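PDB 2O30: nuclear movement protein from Encephalitozoon cuniculi, which is of unknown function but, as a NudC-like protein with a CS domain, may bind unfolded proteins. Local coordinates for residues M35-I40 and G52-V58; I31-M35 and L63-I67. The protein carries 1 engineered substitution. Residue numbers count along the deposited sequence, not the author numbering.

Contact 1. Residues M35-I40 and G52-V58. Engineered in segment 35-40: Met35 (natural residue Ile).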
loop_
_atom_site.group_PDB
_atom_site.type_symbol
_atom_site.label_atom_id
_atom_site.label_comp_id
_atom_site.label_asym_id
_atom_site.label_seq_id
_atom_site.Cartn_x
_atom_site.Cartn_y
_atom_site.Cartn_z
HETATM N N MSE A 35 -0.582 -2.947 -5.292
HETATM C CA MSE A 35 -0.272 -2.697 -6.681
HETATM C C MSE A 35 -1.222 -1.608 -7.168
HETATM O O MSE A 35 -2.427 -1.690 -6.918
HETATM C CB MSE A 35 -0.449 -3.968 -7.519
HETATM C CG MSE A 35 0.567 -5.070 -7.264
HETATM SE SE MSE A 35 0.502 -6.309 -8.612
HETATM C CE MSE A 35 0.939 -5.180 -9.901
ATOM N N VAL A 36 -0.670 -0.600 -7.838
ATOM C CA VAL A 36 -1.444 0.431 -8.525
ATOM C C VAL A 36 -0.830 0.581 -9.913
ATOM O O VAL A 36 0.350 0.946 -10.045
ATOM C CB VAL A 36 -1.398 1.802 -7.797
ATOM C CG1 VAL A 36 -2.272 2.832 -8.531
ATOM C CG2 VAL A 36 -1.865 1.651 -6.361
ATOM N N GLY A 37 -1.633 0.307 -10.931
ATOM C CA GLY A 37 -1.111 0.224 -12.294
ATOM C C GLY A 37 -0.063 -0.879 -12.327
ATOM O O GLY A 37 -0.356 -2.032 -11.979
ATOM N N LYS A 38 1.161 -0.520 -12.716
ATOM C CA LYS A 38 2.272 -1.480 -12.753
ATOM C C LYS A 38 3.159 -1.382 -11.525
ATOM O O LYS A 38 4.054 -2.203 -11.349
ATOM C CB LYS A 38 3.129 -1.309 -14.020
ATOM C CG LYS A 38 2.393 -1.641 -15.299
ATOM C CD LYS A 38 3.374 -2.022 -16.407
ATOM C CE LYS A 38 4.352 -0.913 -16.729
ATOM N NZ LYS A 38 5.564 -1.434 -17.441
ATOM N N LYS A 39 2.909 -0.370 -10.689
ATOM C CA LYS A 39 3.695 -0.109 -9.483
ATOM C C LYS A 39 3.367 -1.156 -8.435
ATOM O O LYS A 39 2.205 -1.435 -8.162
ATOM C CB LYS A 39 3.400 1.294 -8.931
ATOM C CG LYS A 39 3.693 2.452 -9.897
ATOM C CD LYS A 39 5.192 2.696 -10.064
ATOM C CE LYS A 39 5.475 3.790 -11.109
ATOM N NZ LYS A 39 6.877 3.678 -11.638
ATOM N N ILE A 40 4.399 -1.747 -7.855
ATOM C CA ILE A 40 4.210 -2.788 -6.866
ATOM C C ILE A 40 5.058 -2.472 -5.626
ATOM O O ILE A 40 6.215 -2.091 -5.723
ATOM C CB ILE A 40 4.569 -4.172 -7.455
ATOM C CG1 ILE A 40 4.466 -5.271 -6.379
ATOM C CG2 ILE A 40 5.943 -4.114 -8.130
ATOM C CD1 ILE A 40 4.776 -6.682 -6.909
ATOM N N GLY A 52 8.941 -1.466 -6.913
ATOM C CA GLY A 52 9.291 -1.210 -8.304
ATOM C C GLY A 52 8.107 -1.176 -9.225
ATOM O O GLY A 52 6.977 -0.915 -8.806
ATOM N N GLU A 53 8.374 -1.438 -10.501
ATOM C CA GLU A 53 7.346 -1.408 -11.510
ATOM C C GLU A 53 7.438 -2.708 -12.276
ATOM O O GLU A 53 8.524 -3.090 -12.710
ATOM C CB GLU A 53 7.575 -0.221 -12.450
ATOM C CG GLU A 53 6.529 -0.064 -13.519
ATOM C CD GLU A 53 6.552 1.327 -14.129
ATOM O OE1 GLU A 53 7.608 1.721 -14.677
ATOM O OE2 GLU A 53 5.512 2.025 -14.046
ATOM N N LEU A 54 6.305 -3.388 -12.420
ATOM C CA LEU A 54 6.260 -4.663 -13.117
ATOM C C LEU A 54 6.580 -4.413 -14.587
ATOM O O LEU A 54 6.295 -3.335 -15.099
ATOM C CB LEU A 54 4.883 -5.300 -12.989
ATOM C CG LEU A 54 4.533 -5.874 -11.606
ATOM C CD1 LEU A 54 3.205 -6.615 -11.695
ATOM C CD2 LEU A 54 5.598 -6.822 -11.132
ATOM N N LEU A 55 7.163 -5.406 -15.247
ATOM C CA LEU A 55 7.574 -5.249 -16.646
ATOM C C LEU A 55 6.403 -4.932 -17.585
ATOM O O LEU A 55 6.538 -4.104 -18.514
ATOM C CB LEU A 55 8.315 -6.507 -17.120
ATOM C CG LEU A 55 8.909 -6.386 -18.538
ATOM C CD1 LEU A 55 9.875 -5.228 -18.626
ATOM C CD2 LEU A 55 9.583 -7.676 -18.912
ATOM N N HIS A 56 5.269 -5.595 -17.371
ATOM C CA HIS A 56 4.065 -5.373 -18.175
ATOM C C HIS A 56 2.830 -5.268 -17.287
ATOM O O HIS A 56 2.888 -5.536 -16.077
ATOM C CB HIS A 56 3.849 -6.502 -19.187
ATOM C CG HIS A 56 5.004 -6.707 -20.118
ATOM N ND1 HIS A 56 5.340 -5.795 -21.095
ATOM C CD2 HIS A 56 5.910 -7.709 -20.208
ATOM C CE1 HIS A 56 6.401 -6.231 -21.753
ATOM N NE2 HIS A 56 6.768 -7.388 -21.233
ATOM N N GLU A 57 1.712 -4.902 -17.902
ATOM C CA GLU A 57 0.464 -4.708 -17.186
ATOM C C GLU A 57 -0.136 -5.996 -16.626
ATOM O O GLU A 57 -0.060 -7.079 -17.234
ATOM C CB GLU A 57 -0.543 -3.934 -18.061
ATOM C CG GLU A 57 -0.136 -2.464 -18.193
ATOM C CD GLU A 57 -1.109 -1.613 -18.992
ATOM O OE1 GLU A 57 -2.341 -1.756 -18.824
ATOM O OE2 GLU A 57 -0.623 -0.775 -19.784
ATOM N N VAL A 58 -0.700 -5.868 -15.421
ATOM C CA VAL A 58 -1.442 -6.965 -14.807
ATOM C C VAL A 58 -2.858 -6.523 -14.440
ATOM O O VAL A 58 -3.141 -5.324 -14.369
ATOM C CB VAL A 58 -0.718 -7.510 -13.553
ATOM C CG1 VAL A 58 0.644 -8.091 -13.960
ATOM C CG2 VAL A 58 -0.532 -6.412 -12.525
HETATM O O HOH W 1 -0.951 -3.289 -14.349
HETATM O O HOH W 2 2.018 2.084 -13.888
#

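Contact 2. Residues I31-M35 and L63-I67. Engineered in segment 31-35: Met35 (natural residue Ile).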
loop_
_atom_site.group_PDB
_atom_site.type_symbol
_atom_site.label_atom_id
_atom_site.label_comp_id
_atom_site.label_asym_id
_atom_site.label_seq_id
_atom_site.Cartn_x
_atom_site.Cartn_y
_atom_site.Cartn_z
ATOM N N ILE A 31 2.390 -8.297 6.690
ATOM C CA ILE A 31 2.504 -8.402 5.232
ATOM C C ILE A 31 1.673 -7.315 4.573
ATOM O O ILE A 31 0.449 -7.292 4.698
ATOM C CB ILE A 31 2.106 -9.802 4.713
ATOM C CG1 ILE A 31 3.110 -10.828 5.236
ATOM C CG2 ILE A 31 2.055 -9.816 3.171
ATOM C CD1 ILE A 31 2.550 -12.199 5.421
ATOM N N LYS A 32 2.351 -6.407 3.882
ATOM C CA LYS A 32 1.675 -5.302 3.223
ATOM C C LYS A 32 1.965 -5.368 1.731
ATOM O O LYS A 32 3.111 -5.313 1.334
ATOM C CB LYS A 32 2.155 -3.979 3.811
ATOM C CG LYS A 32 1.690 -3.756 5.265
ATOM C CD LYS A 32 2.169 -2.384 5.777
ATOM C CE LYS A 32 1.561 -2.024 7.150
ATOM N NZ LYS A 32 0.465 -2.951 7.571
ATOM N N ILE A 33 0.916 -5.489 0.921
ATOM C CA ILE A 33 1.066 -5.616 -0.542
ATOM C C ILE A 33 0.114 -4.624 -1.218
ATOM O O ILE A 33 -1.083 -4.593 -0.911
ATOM C CB ILE A 33 0.770 -7.060 -1.020
ATOM C CG1 ILE A 33 1.726 -8.036 -0.332
ATOM C CG2 ILE A 33 0.904 -7.166 -2.550
ATOM C CD1 ILE A 33 1.385 -9.528 -0.496
ATOM N N ARG A 34 0.661 -3.798 -2.105
ATOM C CA ARG A 34 -0.133 -2.847 -2.895
ATOM C C ARG A 34 0.351 -2.863 -4.346
ATOM O O ARG A 34 1.547 -2.769 -4.586
ATOM C CB ARG A 34 0.036 -1.428 -2.356
ATOM C CG ARG A 34 -0.721 -0.351 -3.148
ATOM C CD ARG A 34 -0.580 1.051 -2.540
ATOM N NE ARG A 34 0.767 1.612 -2.648
ATOM C CZ ARG A 34 1.555 1.920 -1.618
ATOM N NH1 ARG A 34 1.148 1.741 -0.373
ATOM N NH2 ARG A 34 2.760 2.429 -1.832
HETATM N N MSE A 35 -0.582 -2.947 -5.292
HETATM C CA MSE A 35 -0.272 -2.697 -6.681
HETATM C C MSE A 35 -1.222 -1.608 -7.168
HETATM O O MSE A 35 -2.427 -1.690 -6.918
HETATM C CB MSE A 35 -0.449 -3.968 -7.519
HETATM C CG MSE A 35 0.567 -5.070 -7.264
HETATM SE SE MSE A 35 0.502 -6.309 -8.612
HETATM C CE MSE A 35 0.939 -5.180 -9.901
ATOM N N LEU A 63 -5.069 -9.800 -8.019
ATOM C CA LEU A 63 -3.983 -9.970 -7.024
ATOM C C LEU A 63 -4.454 -10.783 -5.825
ATOM O O LEU A 63 -5.498 -10.493 -5.246
ATOM C CB LEU A 63 -3.477 -8.607 -6.555
ATOM C CG LEU A 63 -2.348 -8.559 -5.522
ATOM C CD1 LEU A 63 -1.153 -9.297 -6.039
ATOM C CD2 LEU A 63 -1.997 -7.101 -5.209
ATOM N N TRP A 64 -3.705 -11.823 -5.480
ATOM C CA TRP A 64 -4.068 -12.675 -4.347
ATOM C C TRP A 64 -2.777 -13.133 -3.692
ATOM O O TRP A 64 -1.746 -13.229 -4.329
ATOM C CB TRP A 64 -4.886 -13.885 -4.824
ATOM C CG TRP A 64 -5.279 -14.846 -3.731
ATOM C CD1 TRP A 64 -4.856 -16.137 -3.578
ATOM C CD2 TRP A 64 -6.143 -14.573 -2.620
ATOM N NE1 TRP A 64 -5.413 -16.690 -2.441
ATOM C CE2 TRP A 64 -6.199 -15.750 -1.834
ATOM C CE3 TRP A 64 -6.880 -13.453 -2.218
ATOM C CZ2 TRP A 64 -6.976 -15.835 -0.660
ATOM C CZ3 TRP A 64 -7.645 -13.538 -1.037
ATOM C CH2 TRP A 64 -7.692 -14.730 -0.294
ATOM N N TRP A 65 -2.836 -13.395 -2.401
ATOM C CA TRP A 65 -1.681 -13.963 -1.722
ATOM C C TRP A 65 -2.150 -14.811 -0.564
ATOM O O TRP A 65 -3.257 -14.627 -0.062
ATOM C CB TRP A 65 -0.731 -12.885 -1.249
ATOM C CG TRP A 65 -1.294 -11.914 -0.253
ATOM C CD1 TRP A 65 -2.003 -10.773 -0.514
ATOM C CD2 TRP A 65 -1.170 -11.997 1.166
ATOM N NE1 TRP A 65 -2.327 -10.131 0.672
ATOM C CE2 TRP A 65 -1.820 -10.867 1.714
ATOM C CE3 TRP A 65 -0.554 -12.918 2.027
ATOM C CZ2 TRP A 65 -1.896 -10.638 3.098
ATOM C CZ3 TRP A 65 -0.617 -12.684 3.410
ATOM C CH2 TRP A 65 -1.285 -11.549 3.927
ATOM N N VAL A 66 -1.314 -15.767 -0.186
ATOM C CA VAL A 66 -1.568 -16.621 0.977
ATOM C C VAL A 66 -0.234 -16.988 1.592
ATOM O O VAL A 66 0.804 -16.836 0.952
ATOM C CB VAL A 66 -2.309 -17.945 0.623
ATOM C CG1 VAL A 66 -3.800 -17.699 0.337
ATOM C CG2 VAL A 66 -1.611 -18.696 -0.513
ATOM N N ILE A 67 -0.263 -17.463 2.837
ATOM C CA ILE A 67 0.945 -17.971 3.489
ATOM C C ILE A 67 0.895 -19.500 3.467
ATOM O O ILE A 67 -0.082 -20.106 3.937
ATOM C CB ILE A 67 1.074 -17.451 4.943
ATOM C CG1 ILE A 67 1.144 -15.920 4.952
ATOM C CG2 ILE A 67 2.299 -18.089 5.620
ATOM C CD1 ILE A 67 1.008 -15.269 6.332
#

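Contact 1. Residues M35-I40 and G52-V58
Residues 35-40 form a tight beta hairpin, with a type II' turn from Val36 to Lys39 closed by Val36 N to Lys39 O (3.0 Å) and Lys39 N to Val36 O (2.9 Å). Gly37, at phi 60° and psi -122°, occupies the first corner of that turn. The returning arm pairs antiparallel with the start of 52-58: Ile40 and Gly52 are a hydrogen-bonded pair (Ile40 N to Gly52 O 2.9 Å, Gly52 N to Ile40 O 3.0 Å), Lys39 and Glu53 the following non-hydrogen-bonded pair. Leu54 N then donates to Lys38 O at 2.8 Å, after which 55-58 curves round the hairpin end, bringing Val58 back beside Met35. In this CS-domain beta sandwich, 52-58 is the crossing from the three-stranded sheet to the opposite one. Lys38 lies along it: Lys38 NZ donates to Leu55 O (3.0 Å), and Lys38 NZ also donates to Leu54 O (3.1 Å). Lys39 NZ makes a salt bridge to Glu53 OE2 (3.2 Å) whose hydrogen bond is weak. On the buried side, CE of Met35, an engineered substitution for Ile modelled as selenomethionine, sits 3.2 Å from Leu54 CD1 and 3.3 Å from Val58 CG2, and Ile40 CG2 meets Leu54 CD2 at 4.1 Å. One water accepts from Val58 N (2.8 Å) and donates weakly to Gly37 O (2.7 Å).

Contact 2. Residues I31-M35 and L63-I67
Ile31 opens a row of apolar side chains that strand 31-35 directs at strand 63-67. Its CG2 lies 3.9 Å from the centroid of the six-membered ring of Trp65, a CH-pi contact over the ring face, and its CD1 reaches Ile67 CD1 at 3.6 Å. Lys32 points away. Next, Ile33 CD1 sits 3.6 Å from the centroid of the five-membered ring of Trp65, over the same face as Ile31, and Ile33 CG2 touches Leu63 CD2 at 3.9 Å. The CA-to-CB bond of Arg34 points away; its NH1 hydrogen-bonds Trp65 O of the second subunit, whose Trp64 and Trp65 it meets in cation-pi contacts, and its NH2 hydrogen-bonds DTT, probably from the crystallisation liquor. Met35, an engineered substitution for Ile modelled as selenomethionine, completes the row with CG 3.9 Å from Leu63 CD2. The strands run nearly antiparallel (166°) without hydrogen bonds, axes 9.2 Å apart, facing each other along one open edge of the CS (p23-like) beta sandwich, the row only partly buried. Strand 31-36 is an edge strand of its sheet within this chain, paired with 39-44; 63-68 pairs with 71-78 of the other sheet, whose Val72 and Val74 extend the apolar layer.

Both contacts bridge parts of one CS domain, with centres 13 Å apart, and both draw on strand 31-36. Met35 belongs to each, and the two also touch where Ile40 of contact 1 packs on the backbone of Arg34 in contact 2, so they continue into one another. Along the chain, contact 1 is nested within the loop that contact 2 closes. After strand 31-36 the chain turns back through 39-44 and 47-51, crosses between sheets in 52-58, and arrives at 63-68. In contact 2 the edge strands of the two sheets pack against each other along one side of the sandwich, while contact 1 ties the crossing to the hairpin at one end of it.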